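Local coordinates for protein c-di-GMP synthase (Capnocytophaga granulosa, PDB 6WT9) that synthesizes the second messenger 3',3'-c-di-GMP from two molecules of GTP as part of a CBASS antiphage defence system that ends in bacterial cell death, at residues 18-23 and 93-98; 68-73 and 163-168; 156-161 and 215-220; 172-177 and 221-226. All coordinates share one frame; numbering follows the deposited sequence.

Overall arrangement
None of the four contacts lies deep in the core. Contacts 1, 2 and 3 are partly buried, and contact 4 sits on the surface. Contacts 2 and 3 both use helix 147-164 and touch each other, K160 and L161 packing on H70 and L71. Contacts 3 and 4, with centres about 9 Å apart, share the hairpin of strands 212-216 and 221-226 and the loop around P173. Contact 1 stands apart, its centre about 23 Å from that of contact 2, and joins two loops. The chemistry follows position: proline on tyrosine in contact 1, valine between two aromatic rings in contact 2, and one lysine-glutamate salt bridge across each of contacts 3 and 4, that of contact 3 shared with R154.

Contact 1 (18-23 and 93-98); sequences NPEKLQ and KGYSDI
P19 sets its CG over one face of the Y95 ring, and this is the tight part of the contact. The carbon stands 3.4 Å above the ring plane, over the centre and only 10° off the normal, a CH-pi contact. P19 CB leans toward one side of the ring, 3.7 Å from Y95 CE2, while P19 CD faces the backbone at 4.0 Å from G94 CA. The solvent side belongs to E20, an exposed residue that crosses the tyrosine at about a right angle and meets it only around its hydroxyl and edge. E20 CG touches Y95 OH closely at 3.2 Å, and the carboxylate swings to the ring edge, where E20 OE2 lies in the ring plane, 3.7 Å from Y95 CE1. R185 of strand 185-194 touches Y95 and forms a long, weak ion pair with E20 OE2.

The proline is carried on a type I turn from N18 to K21. N18, which opens the turn, is buried, and its amide bonds at both ends to L22: L22 N gives to N18 OD1 (3.1 Å), and N18 ND2 gives to L22 O (3.0 Å). Y56 of helix 54-71 adds a further bond to N18 OD1. Across the contact, Y95 is the centre of an inverse gamma turn leading toward strand 98-104. The Asp-x-Asp pattern beginning at D97 matches the one that holds metal ions in related nucleotidyltransferases, and probably does the same here. No hydrogen bond crosses between 18-23 and 93-98, so the loops meet through CH-pi and van der Waals contact, with polarity kept at the ring edge.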
loop_
_atom_site.group_PDB
_atom_site.type_symbol
_atom_site.label_atom_id
_atom_site.label_comp_id
_atom_site.label_asym_id
_atom_site.label_seq_id
_atom_site.Cartn_x
_atom_site.Cartn_y
_atom_site.Cartn_z
ATOM N N ASN A 18 4.662 11.268 -10.388
ATOM C CA ASN A 18 5.922 11.754 -10.947
ATOM C C ASN A 18 6.124 13.196 -10.498
ATOM O O ASN A 18 6.053 14.129 -11.307
ATOM C CB ASN A 18 5.910 11.632 -12.473
ATOM C CG ASN A 18 7.232 12.017 -13.111
ATOM O OD1 ASN A 18 8.227 12.253 -12.425
ATOM N ND2 ASN A 18 7.246 12.081 -14.436
ATOM N N PRO A 19 6.373 13.414 -9.202
ATOM C CA PRO A 19 6.446 14.796 -8.700
ATOM C C PRO A 19 7.641 15.571 -9.224
ATOM O O PRO A 19 7.557 16.799 -9.354
ATOM C CB PRO A 19 6.517 14.612 -7.178
ATOM C CG PRO A 19 7.139 13.270 -6.999
ATOM C CD PRO A 19 6.618 12.428 -8.135
ATOM N N GLU A 20 8.751 14.900 -9.523
ATOM C CA GLU A 20 9.915 15.576 -10.078
ATOM C C GLU A 20 9.787 15.832 -11.572
ATOM O O GLU A 20 10.695 16.427 -12.161
ATOM C CB GLU A 20 11.179 14.764 -9.789
ATOM C CG GLU A 20 11.373 14.462 -8.312
ATOM C CD GLU A 20 12.695 13.785 -8.016
ATOM O OE1 GLU A 20 13.550 13.723 -8.923
ATOM O OE2 GLU A 20 12.878 13.314 -6.873
ATOM N N LYS A 21 8.685 15.398 -12.188
ATOM C CA LYS A 21 8.396 15.673 -13.596
ATOM C C LYS A 21 9.515 15.172 -14.505
ATOM O O LYS A 21 9.950 15.863 -15.428
ATOM C CB LYS A 21 8.133 17.164 -13.822
ATOM C CG LYS A 21 6.949 17.698 -13.034
ATOM C CD LYS A 21 6.862 19.212 -13.118
ATOM C CE LYS A 21 5.690 19.738 -12.306
ATOM N NZ LYS A 21 5.654 21.227 -12.283
ATOM N N LEU A 22 9.992 13.960 -14.235
ATOM C CA LEU A 22 11.007 13.345 -15.081
ATOM C C LEU A 22 10.394 13.005 -16.432
ATOM O O LEU A 22 9.415 12.253 -16.505
ATOM C CB LEU A 22 11.571 12.099 -14.404
ATOM C CG LEU A 22 12.106 12.337 -12.988
ATOM C CD1 LEU A 22 12.681 11.064 -12.389
ATOM C CD2 LEU A 22 13.144 13.451 -12.989
ATOM N N GLN A 23 10.962 13.567 -17.502
ATOM C CA GLN A 23 10.354 13.435 -18.821
ATOM C C GLN A 23 10.446 12.010 -19.352
ATOM O O GLN A 23 9.576 11.582 -20.122
ATOM C CB GLN A 23 11.007 14.413 -19.797
ATOM C CG GLN A 23 10.325 14.485 -21.150
ATOM C CD GLN A 23 8.877 14.924 -21.052
ATOM O OE1 GLN A 23 8.537 15.816 -20.274
ATOM N NE2 GLN A 23 8.014 14.295 -21.841
ATOM N N LYS A 93 2.052 7.206 -4.972
ATOM C CA LYS A 93 2.801 8.452 -4.907
ATOM C C LYS A 93 4.272 8.192 -5.196
ATOM O O LYS A 93 4.847 7.215 -4.705
ATOM C CB LYS A 93 2.659 9.117 -3.538
ATOM C CG LYS A 93 1.226 9.328 -3.080
ATOM C CD LYS A 93 1.170 10.309 -1.918
ATOM C CE LYS A 93 2.208 9.976 -0.859
ATOM N NZ LYS A 93 2.274 11.015 0.207
ATOM N N GLY A 94 4.877 9.072 -5.996
ATOM C CA GLY A 94 6.306 8.967 -6.240
ATOM C C GLY A 94 7.121 9.140 -4.973
ATOM O O GLY A 94 8.147 8.482 -4.787
ATOM N N TYR A 95 6.673 10.021 -4.084
ATOM C CA TYR A 95 7.326 10.232 -2.792
ATOM C C TYR A 95 6.761 9.293 -1.734
ATOM O O TYR A 95 6.412 9.699 -0.626
ATOM C CB TYR A 95 7.183 11.689 -2.367
ATOM C CG TYR A 95 8.018 12.650 -3.181
ATOM C CD1 TYR A 95 9.176 12.222 -3.819
ATOM C CD2 TYR A 95 7.650 13.982 -3.311
ATOM C CE1 TYR A 95 9.944 13.097 -4.565
ATOM C CE2 TYR A 95 8.412 14.866 -4.052
ATOM C CZ TYR A 95 9.557 14.418 -4.678
ATOM O OH TYR A 95 10.319 15.292 -5.417
ATOM N N SER A 96 6.662 8.015 -2.087
ATOM C CA SER A 96 6.119 7.022 -1.173
ATOM C C SER A 96 7.118 6.726 -0.063
ATOM O O SER A 96 8.297 6.469 -0.324
ATOM C CB SER A 96 5.774 5.743 -1.931
ATOM O OG SER A 96 5.251 4.756 -1.059
ATOM N N ASP A 97 6.647 6.767 1.178
ATOM C CA ASP A 97 7.488 6.388 2.300
ATOM C C ASP A 97 7.570 4.866 2.393
ATOM O O ASP A 97 6.932 4.130 1.633
ATOM C CB ASP A 97 6.964 7.001 3.596
ATOM C CG ASP A 97 5.490 6.734 3.815
ATOM O OD1 ASP A 97 5.116 5.558 4.012
ATOM O OD2 ASP A 97 4.703 7.703 3.793
ATOM N N ILE A 98 8.372 4.386 3.338
ATOM C CA ILE A 98 8.568 2.958 3.543
ATOM C C ILE A 98 8.662 2.704 5.040
ATOM O O ILE A 98 9.095 3.566 5.810
ATOM C CB ILE A 98 9.825 2.444 2.799
ATOM C CG1 ILE A 98 9.867 0.915 2.782
ATOM C CG2 ILE A 98 11.092 3.014 3.421
ATOM C CD1 ILE A 98 10.893 0.351 1.822
#

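Contact 2 (68-73 and 163-168); sequences KLHLQD and SVYEIC
H70 and V164 mark the closest backbone approach, their CA atoms 7.8 Å apart where the last turns of helices 54-71 and 147-164 come together. V164 supplies the wedge. Its CG1, anti to the backbone N (chi1 167°), sits over one face of the H70 imidazole, 16° off the normal in a CH-pi contact, and is displaced toward the rim so that H70 NE2 is nearest at 3.3 Å. The second methyl reaches the other ring nitrogen, with V164 CG2 3.4 Å from H70 ND1. The two branches thus lie across the imidazole, with V164 CB no closer than 4.2 Å to H70 ND1.

The same CG1 of V164 stands 3.6 Å above the centre of the Y165 ring, so one methyl fills the angle between the two aromatic side chains. The motif is helix-helix packing on one side of the mixed sheet of a nucleotidyltransferase domain: V164 ends helix 147-164, and Y165 begins the link to strand 167-169. From there the tyrosine turns back against helix 54-71, where it touches K66 and V67, and also meets I178 of strand 176-180. Its hydroxyl oxygen closes on the histidine, Y165 OH lying 3.4 Å from H70 CD2. The H70 and Y165 rings are steeply inclined, their planes 80° apart and their centroids 5.6 Å apart.

Next to this cluster, L71 turns to S157 and L161, extending the seam between the two helices along helix 147-164. Helix 54-71 ends at L71, and D73 N bonds back to H70 O at 3.2 Å.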
loop_
_atom_site.group_PDB
_atom_site.type_symbol
_atom_site.label_atom_id
_atom_site.label_comp_id
_atom_site.label_asym_id
_atom_site.label_seq_id
_atom_site.Cartn_x
_atom_site.Cartn_y
_atom_site.Cartn_z
ATOM N N LYS A 68 18.542 1.424 8.025
ATOM C CA LYS A 68 18.998 0.122 8.500
ATOM C C LYS A 68 20.470 0.156 8.899
ATOM O O LYS A 68 20.848 -0.387 9.944
ATOM C CB LYS A 68 18.753 -0.932 7.420
ATOM C CG LYS A 68 19.238 -2.327 7.762
ATOM C CD LYS A 68 18.901 -3.300 6.642
ATOM C CE LYS A 68 19.501 -4.675 6.892
ATOM N NZ LYS A 68 19.174 -5.627 5.793
ATOM N N LEU A 69 21.313 0.799 8.086
ATOM C CA LEU A 69 22.743 0.833 8.383
ATOM C C LEU A 69 23.031 1.631 9.649
ATOM O O LEU A 69 23.946 1.290 10.408
ATOM C CB LEU A 69 23.519 1.414 7.202
ATOM C CG LEU A 69 23.520 0.603 5.902
ATOM C CD1 LEU A 69 24.455 1.234 4.880
ATOM C CD2 LEU A 69 23.902 -0.847 6.163
ATOM N N HIS A 70 22.270 2.702 9.891
ATOM C CA HIS A 70 22.457 3.470 11.116
ATOM C C HIS A 70 22.045 2.663 12.341
ATOM O O HIS A 70 22.709 2.724 13.383
ATOM C CB HIS A 70 21.671 4.780 11.047
ATOM C CG HIS A 70 22.303 5.817 10.172
ATOM N ND1 HIS A 70 23.518 6.399 10.468
ATOM C CD2 HIS A 70 21.890 6.378 9.012
ATOM C CE1 HIS A 70 23.826 7.274 9.526
ATOM N NE2 HIS A 70 22.855 7.280 8.631
ATOM N N LEU A 71 20.952 1.903 12.238
ATOM C CA LEU A 71 20.519 1.081 13.363
ATOM C C LEU A 71 21.460 -0.095 13.597
ATOM O O LEU A 71 21.597 -0.559 14.734
ATOM C CB LEU A 71 19.093 0.588 13.132
ATOM C CG LEU A 71 18.023 1.681 13.139
ATOM C CD1 LEU A 71 16.635 1.088 12.934
ATOM C CD2 LEU A 71 18.084 2.471 14.438
ATOM N N GLN A 72 22.116 -0.585 12.545
ATOM C CA GLN A 72 23.112 -1.639 12.701
ATOM C C GLN A 72 24.366 -1.163 13.420
ATOM O O GLN A 72 25.271 -1.972 13.650
ATOM C CB GLN A 72 23.483 -2.218 11.334
ATOM C CG GLN A 72 22.401 -3.098 10.731
ATOM C CD GLN A 72 22.744 -3.576 9.335
ATOM O OE1 GLN A 72 23.563 -2.972 8.644
ATOM N NE2 GLN A 72 22.118 -4.668 8.913
ATOM N N ASP A 73 24.441 0.117 13.771
ATOM C CA ASP A 73 25.527 0.649 14.577
ATOM C C ASP A 73 25.214 0.652 16.068
ATOM O O ASP A 73 26.067 1.067 16.858
ATOM C CB ASP A 73 25.871 2.076 14.132
ATOM C CG ASP A 73 26.498 2.126 12.753
ATOM O OD1 ASP A 73 26.769 1.050 12.179
ATOM O OD2 ASP A 73 26.723 3.245 12.241
ATOM N N SER A 163 19.992 11.259 16.586
ATOM C CA SER A 163 21.349 11.761 16.439
ATOM C C SER A 163 21.808 11.833 14.989
ATOM O O SER A 163 22.758 12.567 14.691
ATOM C CB SER A 163 22.317 10.883 17.236
ATOM O OG SER A 163 23.639 11.026 16.760
ATOM N N VAL A 164 21.164 11.099 14.087
ATOM C CA VAL A 164 21.550 11.075 12.683
ATOM C C VAL A 164 20.705 12.029 11.848
ATOM O O VAL A 164 21.232 12.737 10.989
ATOM C CB VAL A 164 21.464 9.634 12.136
ATOM C CG1 VAL A 164 21.553 9.633 10.621
ATOM C CG2 VAL A 164 22.566 8.780 12.736
ATOM N N TYR A 165 19.401 12.073 12.096
ATOM C CA TYR A 165 18.472 12.853 11.290
ATOM C C TYR A 165 17.930 14.017 12.106
ATOM O O TYR A 165 17.418 13.819 13.214
ATOM C CB TYR A 165 17.323 11.975 10.788
ATOM C CG TYR A 165 17.778 10.806 9.945
ATOM C CD1 TYR A 165 18.183 10.992 8.630
ATOM C CD2 TYR A 165 17.796 9.516 10.461
ATOM C CE1 TYR A 165 18.598 9.928 7.853
ATOM C CE2 TYR A 165 18.209 8.445 9.688
ATOM C CZ TYR A 165 18.608 8.659 8.385
ATOM O OH TYR A 165 19.022 7.604 7.607
ATOM N N GLU A 166 18.045 15.228 11.553
ATOM C CA GLU A 166 17.532 16.412 12.238
ATOM C C GLU A 166 16.028 16.314 12.453
ATOM O O GLU A 166 15.514 16.723 13.500
ATOM C CB GLU A 166 17.879 17.674 11.446
ATOM C CG GLU A 166 19.348 18.075 11.487
ATOM C CD GLU A 166 20.237 17.167 10.654
ATOM O OE1 GLU A 166 21.470 17.199 10.852
ATOM O OE2 GLU A 166 19.703 16.424 9.802
ATOM N N ILE A 167 15.307 15.775 11.475
ATOM C CA ILE A 167 13.868 15.572 11.569
ATOM C C ILE A 167 13.653 14.130 12.014
ATOM O O ILE A 167 13.818 13.191 11.230
ATOM C CB ILE A 167 13.166 15.871 10.242
ATOM C CG1 ILE A 167 13.491 17.293 9.780
ATOM C CG2 ILE A 167 11.662 15.682 10.381
ATOM C CD1 ILE A 167 12.892 17.652 8.438
ATOM N N CYS A 168 13.284 13.949 13.281
ATOM C CA CYS A 168 13.075 12.623 13.858
ATOM C C CYS A 168 11.924 12.713 14.851
ATOM O O CYS A 168 12.048 13.368 15.889
ATOM C CB CYS A 168 14.343 12.106 14.534
ATOM S SG CYS A 168 14.161 10.486 15.314
#

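Contact 3 (156-161 and 215-220)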
loop_
_atom_site.group_PDB
_atom_site.type_symbol
_atom_site.label_atom_id
_atom_site.label_comp_id
_atom_site.label_asym_id
_atom_site.label_seq_id
_atom_site.Cartn_x
_atom_site.Cartn_y
_atom_site.Cartn_z
ATOM N N LEU A 156 16.938 2.625 22.066
ATOM C CA LEU A 156 18.201 2.737 21.343
ATOM C C LEU A 156 17.982 3.270 19.933
ATOM O O LEU A 156 18.807 4.033 19.418
ATOM C CB LEU A 156 18.909 1.383 21.300
ATOM C CG LEU A 156 19.522 0.884 22.610
ATOM C CD1 LEU A 156 20.089 -0.515 22.435
ATOM C CD2 LEU A 156 20.599 1.840 23.098
ATOM N N SER A 157 16.881 2.872 19.291
ATOM C CA SER A 157 16.562 3.416 17.977
ATOM C C SER A 157 16.276 4.910 18.059
ATOM O O SER A 157 16.643 5.666 17.154
ATOM C CB SER A 157 15.373 2.671 17.371
ATOM O OG SER A 157 15.646 1.284 17.254
ATOM N N GLU A 158 15.627 5.355 19.140
ATOM C CA GLU A 158 15.377 6.782 19.322
ATOM C C GLU A 158 16.681 7.563 19.404
ATOM O O GLU A 158 16.835 8.608 18.765
ATOM C CB GLU A 158 14.547 7.018 20.583
ATOM C CG GLU A 158 13.103 6.594 20.474
ATOM C CD GLU A 158 12.336 6.825 21.760
ATOM O OE1 GLU A 158 12.930 7.361 22.720
ATOM O OE2 GLU A 158 11.139 6.472 21.813
ATOM N N GLN A 159 17.635 7.065 20.193
ATOM C CA GLN A 159 18.882 7.791 20.405
ATOM C C GLN A 159 19.674 7.915 19.110
ATOM O O GLN A 159 20.118 9.009 18.742
ATOM C CB GLN A 159 19.712 7.093 21.482
ATOM C CG GLN A 159 21.044 7.762 21.771
ATOM C CD GLN A 159 21.805 7.075 22.889
ATOM O OE1 GLN A 159 21.298 6.150 23.525
ATOM N NE2 GLN A 159 23.031 7.527 23.134
ATOM N N LYS A 160 19.854 6.799 18.401
ATOM C CA LYS A 160 20.638 6.814 17.170
ATOM C C LYS A 160 19.962 7.655 16.092
ATOM O O LYS A 160 20.599 8.514 15.473
ATOM C CB LYS A 160 20.863 5.383 16.680
ATOM C CG LYS A 160 21.225 5.272 15.204
ATOM C CD LYS A 160 22.592 5.868 14.909
ATOM C CE LYS A 160 23.700 5.100 15.610
ATOM N NZ LYS A 160 25.042 5.639 15.248
ATOM N N LEU A 161 18.669 7.423 15.857
ATOM C CA LEU A 161 17.983 8.121 14.773
ATOM C C LEU A 161 17.874 9.615 15.051
ATOM O O LEU A 161 18.061 10.432 14.142
ATOM C CB LEU A 161 16.602 7.507 14.544
ATOM C CG LEU A 161 16.628 6.064 14.035
ATOM C CD1 LEU A 161 15.217 5.512 13.880
ATOM C CD2 LEU A 161 17.399 5.964 12.728
ATOM N N TYR A 215 5.536 -3.689 19.052
ATOM C CA TYR A 215 5.777 -3.168 20.388
ATOM C C TYR A 215 5.045 -1.845 20.573
ATOM O O TYR A 215 5.108 -0.962 19.711
ATOM C CB TYR A 215 7.269 -2.981 20.641
ATOM C CG TYR A 215 7.557 -2.290 21.953
ATOM C CD1 TYR A 215 7.283 -2.917 23.160
ATOM C CD2 TYR A 215 8.095 -1.010 21.985
ATOM C CE1 TYR A 215 7.538 -2.291 24.365
ATOM C CE2 TYR A 215 8.356 -0.375 23.185
ATOM C CZ TYR A 215 8.074 -1.021 24.372
ATOM O OH TYR A 215 8.329 -0.399 25.572
ATOM N N ASN A 216 4.355 -1.710 21.700
ATOM C CA ASN A 216 3.600 -0.509 22.035
ATOM C C ASN A 216 4.311 0.185 23.191
ATOM O O ASN A 216 4.252 -0.282 24.333
ATOM C CB ASN A 216 2.158 -0.860 22.394
ATOM C CG ASN A 216 1.255 0.355 22.443
ATOM O OD1 ASN A 216 1.639 1.413 22.940
ATOM N ND2 ASN A 216 0.043 0.208 21.919
ATOM N N LYS A 217 4.983 1.298 22.888
ATOM C CA LYS A 217 5.705 2.038 23.918
ATOM C C LYS A 217 4.764 2.577 24.987
ATOM O O LYS A 217 5.144 2.674 26.159
ATOM C CB LYS A 217 6.496 3.177 23.272
ATOM C CG LYS A 217 7.326 4.019 24.226
ATOM C CD LYS A 217 7.991 5.164 23.476
ATOM C CE LYS A 217 8.853 6.014 24.390
ATOM N NZ LYS A 217 9.503 7.130 23.648
ATOM N N ARG A 218 3.531 2.916 24.605
ATOM C CA ARG A 218 2.597 3.520 25.548
ATOM C C ARG A 218 2.150 2.523 26.612
ATOM O O ARG A 218 2.075 2.867 27.798
ATOM C CB ARG A 218 1.397 4.086 24.789
ATOM C CG ARG A 218 0.169 4.362 25.635
ATOM C CD ARG A 218 -0.918 3.348 25.335
ATOM N NE ARG A 218 -0.971 3.020 23.913
ATOM C CZ ARG A 218 -1.619 3.738 23.002
ATOM N NH1 ARG A 218 -2.275 4.832 23.361
ATOM N NH2 ARG A 218 -1.610 3.362 21.730
ATOM N N SER A 219 1.855 1.288 26.213
ATOM C CA SER A 219 1.404 0.268 27.148
ATOM C C SER A 219 2.514 -0.672 27.597
ATOM O O SER A 219 2.271 -1.515 28.467
ATOM C CB SER A 219 0.266 -0.554 26.529
ATOM O OG SER A 219 0.712 -1.261 25.385
ATOM N N ASN A 220 3.714 -0.555 27.028
ATOM C CA ASN A 220 4.842 -1.441 27.315
ATOM C C ASN A 220 4.515 -2.904 27.019
ATOM O O ASN A 220 5.200 -3.813 27.501
ATOM C CB ASN A 220 5.321 -1.282 28.766
ATOM C CG ASN A 220 6.693 -1.888 29.000
ATOM O OD1 ASN A 220 7.529 -1.930 28.097
ATOM N ND2 ASN A 220 6.926 -2.374 30.213
#
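K217 and E158 reach toward each other from opposite directions and meet in a salt bridge. K217 NZ gives to E158 OE2 at 2.5 Å, although this oxygen is crowded in the model and the short length is doubtful. The lysine is fully extended, with CG anti to the backbone N (chi1 -179°), and E158 is extended beyond CG. This spans a gap of 11.7 Å between the E158 CA and K217 CA atoms. R154, one turn earlier on helix 147-164, also pairs with E158 OE2 and touches the K217 side chain.

Next to the lysine in the chain, N216 shapes the turn. Its OD1 accepts from S219 N at 3.3 Å, an Asx motif, and from R218 NE at 3.2 Å, both donors approaching the same face of the amide. Farther out, K217 bonds through its backbone to P173, E158 packs on I176, and Y215 lies against L150, K151 and R154.

The contact therefore ties the helix to the turn just after strand 212-216 through charge more than through packing. If OE2 is placed correctly, two cationic groups at one carboxylate would favour its ionised form.

Contact 4 (172-177 and 221-226)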
loop_
_atom_site.group_PDB
_atom_site.type_symbol
_atom_site.label_atom_id
_atom_site.label_comp_id
_atom_site.label_asym_id
_atom_site.label_seq_id
_atom_site.Cartn_x
_atom_site.Cartn_y
_atom_site.Cartn_z
ATOM N N HIS A 172 5.011 9.156 18.483
ATOM C CA HIS A 172 4.059 8.053 18.420
ATOM C C HIS A 172 4.659 6.806 19.065
ATOM O O HIS A 172 5.805 6.456 18.769
ATOM C CB HIS A 172 3.664 7.757 16.979
ATOM C CG HIS A 172 2.449 6.891 16.856
ATOM N ND1 HIS A 172 2.520 5.526 16.686
ATOM C CD2 HIS A 172 1.130 7.197 16.892
ATOM C CE1 HIS A 172 1.298 5.029 16.616
ATOM N NE2 HIS A 172 0.437 6.022 16.738
ATOM N N PRO A 173 3.919 6.116 19.934
ATOM C CA PRO A 173 4.491 4.980 20.670
ATOM C C PRO A 173 4.610 3.692 19.871
ATOM O O PRO A 173 5.080 2.689 20.421
ATOM C CB PRO A 173 3.503 4.806 21.834
ATOM C CG PRO A 173 2.205 5.271 21.279
ATOM C CD PRO A 173 2.537 6.410 20.353
ATOM N N LYS A 174 4.202 3.669 18.602
ATOM C CA LYS A 174 4.324 2.467 17.789
ATOM C C LYS A 174 5.338 2.591 16.662
ATOM O O LYS A 174 5.689 1.571 16.060
ATOM C CB LYS A 174 2.962 2.075 17.193
ATOM C CG LYS A 174 2.018 1.387 18.168
ATOM C CD LYS A 174 0.826 0.789 17.435
ATOM C CE LYS A 174 -0.479 1.472 17.819
ATOM N NZ LYS A 174 -0.910 1.125 19.201
ATOM N N ALA A 175 5.821 3.795 16.361
ATOM C CA ALA A 175 6.734 3.956 15.240
ATOM C C ALA A 175 7.556 5.223 15.416
ATOM O O ALA A 175 7.090 6.210 15.991
ATOM C CB ALA A 175 5.979 4.003 13.906
ATOM N N ILE A 176 8.785 5.174 14.910
ATOM C CA ILE A 176 9.654 6.339 14.793
ATOM C C ILE A 176 9.645 6.776 13.337
ATOM O O ILE A 176 9.797 5.946 12.433
ATOM C CB ILE A 176 11.086 6.020 15.258
ATOM C CG1 ILE A 176 11.079 5.426 16.667
ATOM C CG2 ILE A 176 11.956 7.270 15.209
ATOM C CD1 ILE A 176 12.455 5.022 17.160
ATOM N N LYS A 177 9.467 8.074 13.103
ATOM C CA LYS A 177 9.421 8.624 11.754
ATOM C C LYS A 177 10.605 9.558 11.562
ATOM O O LYS A 177 10.784 10.504 12.337
ATOM C CB LYS A 177 8.105 9.363 11.500
ATOM C CG LYS A 177 7.935 9.835 10.064
ATOM C CD LYS A 177 6.556 10.424 9.825
ATOM C CE LYS A 177 6.310 10.666 8.343
ATOM N NZ LYS A 177 6.361 9.399 7.557
ATOM N N THR A 221 3.479 -3.155 26.229
ATOM C CA THR A 221 3.079 -4.498 25.840
ATOM C C THR A 221 3.373 -4.711 24.360
ATOM O O THR A 221 3.924 -3.844 23.675
ATOM C CB THR A 221 1.596 -4.735 26.142
ATOM O OG1 THR A 221 0.794 -3.863 25.334
ATOM C CG2 THR A 221 1.299 -4.474 27.611
ATOM N N ILE A 222 2.996 -5.886 23.868
ATOM C CA ILE A 222 3.143 -6.248 22.464
ATOM C C ILE A 222 1.756 -6.289 21.840
ATOM O O ILE A 222 0.826 -6.866 22.416
ATOM C CB ILE A 222 3.876 -7.592 22.304
ATOM C CG1 ILE A 222 3.334 -8.628 23.291
ATOM C CG2 ILE A 222 5.366 -7.410 22.520
ATOM C CD1 ILE A 222 2.377 -9.626 22.679
ATOM N N GLU A 223 1.612 -5.658 20.676
ATOM C CA GLU A 223 0.328 -5.642 19.994
ATOM C C GLU A 223 -0.012 -7.037 19.471
ATOM O O GLU A 223 0.829 -7.938 19.423
ATOM C CB GLU A 223 0.338 -4.628 18.849
ATOM C CG GLU A 223 0.538 -3.176 19.280
ATOM C CD GLU A 223 -0.703 -2.558 19.908
ATOM O OE1 GLU A 223 -1.163 -3.054 20.958
ATOM O OE2 GLU A 223 -1.221 -1.572 19.342
ATOM N N ASN A 224 -1.270 -7.210 19.076
ATOM C CA ASN A 224 -1.713 -8.505 18.591
ATOM C C ASN A 224 -1.074 -8.826 17.239
ATOM O O ASN A 224 -0.401 -8.000 16.616
ATOM C CB ASN A 224 -3.236 -8.552 18.489
ATOM C CG ASN A 224 -3.908 -8.619 19.846
ATOM O OD1 ASN A 224 -3.314 -9.078 20.823
ATOM N ND2 ASN A 224 -5.153 -8.164 19.913
ATOM N N ARG A 225 -1.312 -10.057 16.791
ATOM C CA ARG A 225 -0.644 -10.593 15.612
ATOM C C ARG A 225 -0.946 -9.773 14.363
ATOM O O ARG A 225 -2.091 -9.393 14.107
ATOM C CB ARG A 225 -1.076 -12.042 15.388
ATOM C CG ARG A 225 -0.018 -13.084 15.694
ATOM C CD ARG A 225 -0.655 -14.463 15.764
ATOM N NE ARG A 225 0.053 -15.452 14.956
ATOM C CZ ARG A 225 -0.389 -16.687 14.740
ATOM N NH1 ARG A 225 -1.538 -17.083 15.270
ATOM N NH2 ARG A 225 0.315 -17.526 13.993
ATOM N N ASP A 226 0.101 -9.511 13.583
ATOM C CA ASP A 226 -0.017 -8.959 12.243
ATOM C C ASP A 226 0.770 -9.841 11.286
ATOM O O ASP A 226 1.724 -10.515 11.686
ATOM C CB ASP A 226 0.490 -7.511 12.167
ATOM C CG ASP A 226 -0.429 -6.532 12.869
ATOM O OD1 ASP A 226 -1.646 -6.802 12.940
ATOM O OD2 ASP A 226 0.064 -5.488 13.348
#
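K174 and E223 carry the contact, joined by a salt bridge in which K174 NZ gives to E223 OE2 at 2.7 Å. The nitrogen comes from above the carboxylate plane, 40° out of it, and the two side chains cross at about a right angle. Both bend to meet: K174 folds at chi3 (-114°) and chi4, and E223 at chi2 (-75°). This closes a separation of 9.3 Å between the K174 CA and E223 CA atoms. The glutamate is poorly ordered, so the bridge, which lies at the surface, may be mobile.

Van der Waals contact is slight: the lysine methylenes pass the same oxygen, K174 CE 3.5 Å and K174 CD 3.7 Å from E223 OE2. N216, at the end of strand 212-216, touches the side chains of both partners and so lies beside the bridge.

Among nearby charges, R218 lies close to K174 with like sign, and E223 probably offsets some of this. Farther along, K177 forms a salt bridge with D188, and R225 makes a cation-pi contact with Y195.

Backbone bonds hold both segments in the sheet. E223 pairs with I214 in the antiparallel strands 212-216 and 221-226, I176 pairs with I189 of strand 185-194, and P173 bonds to K217 beside the hairpin turn. The lysine thus sits in the loop between strands 167-169 and 176-180 and the glutamate on the second strand of a beta-hairpin; their bridge links loop to hairpin at the end of the mixed sheet formed by strands 212-216 and 221-226 in the nucleotidyltransferase fold.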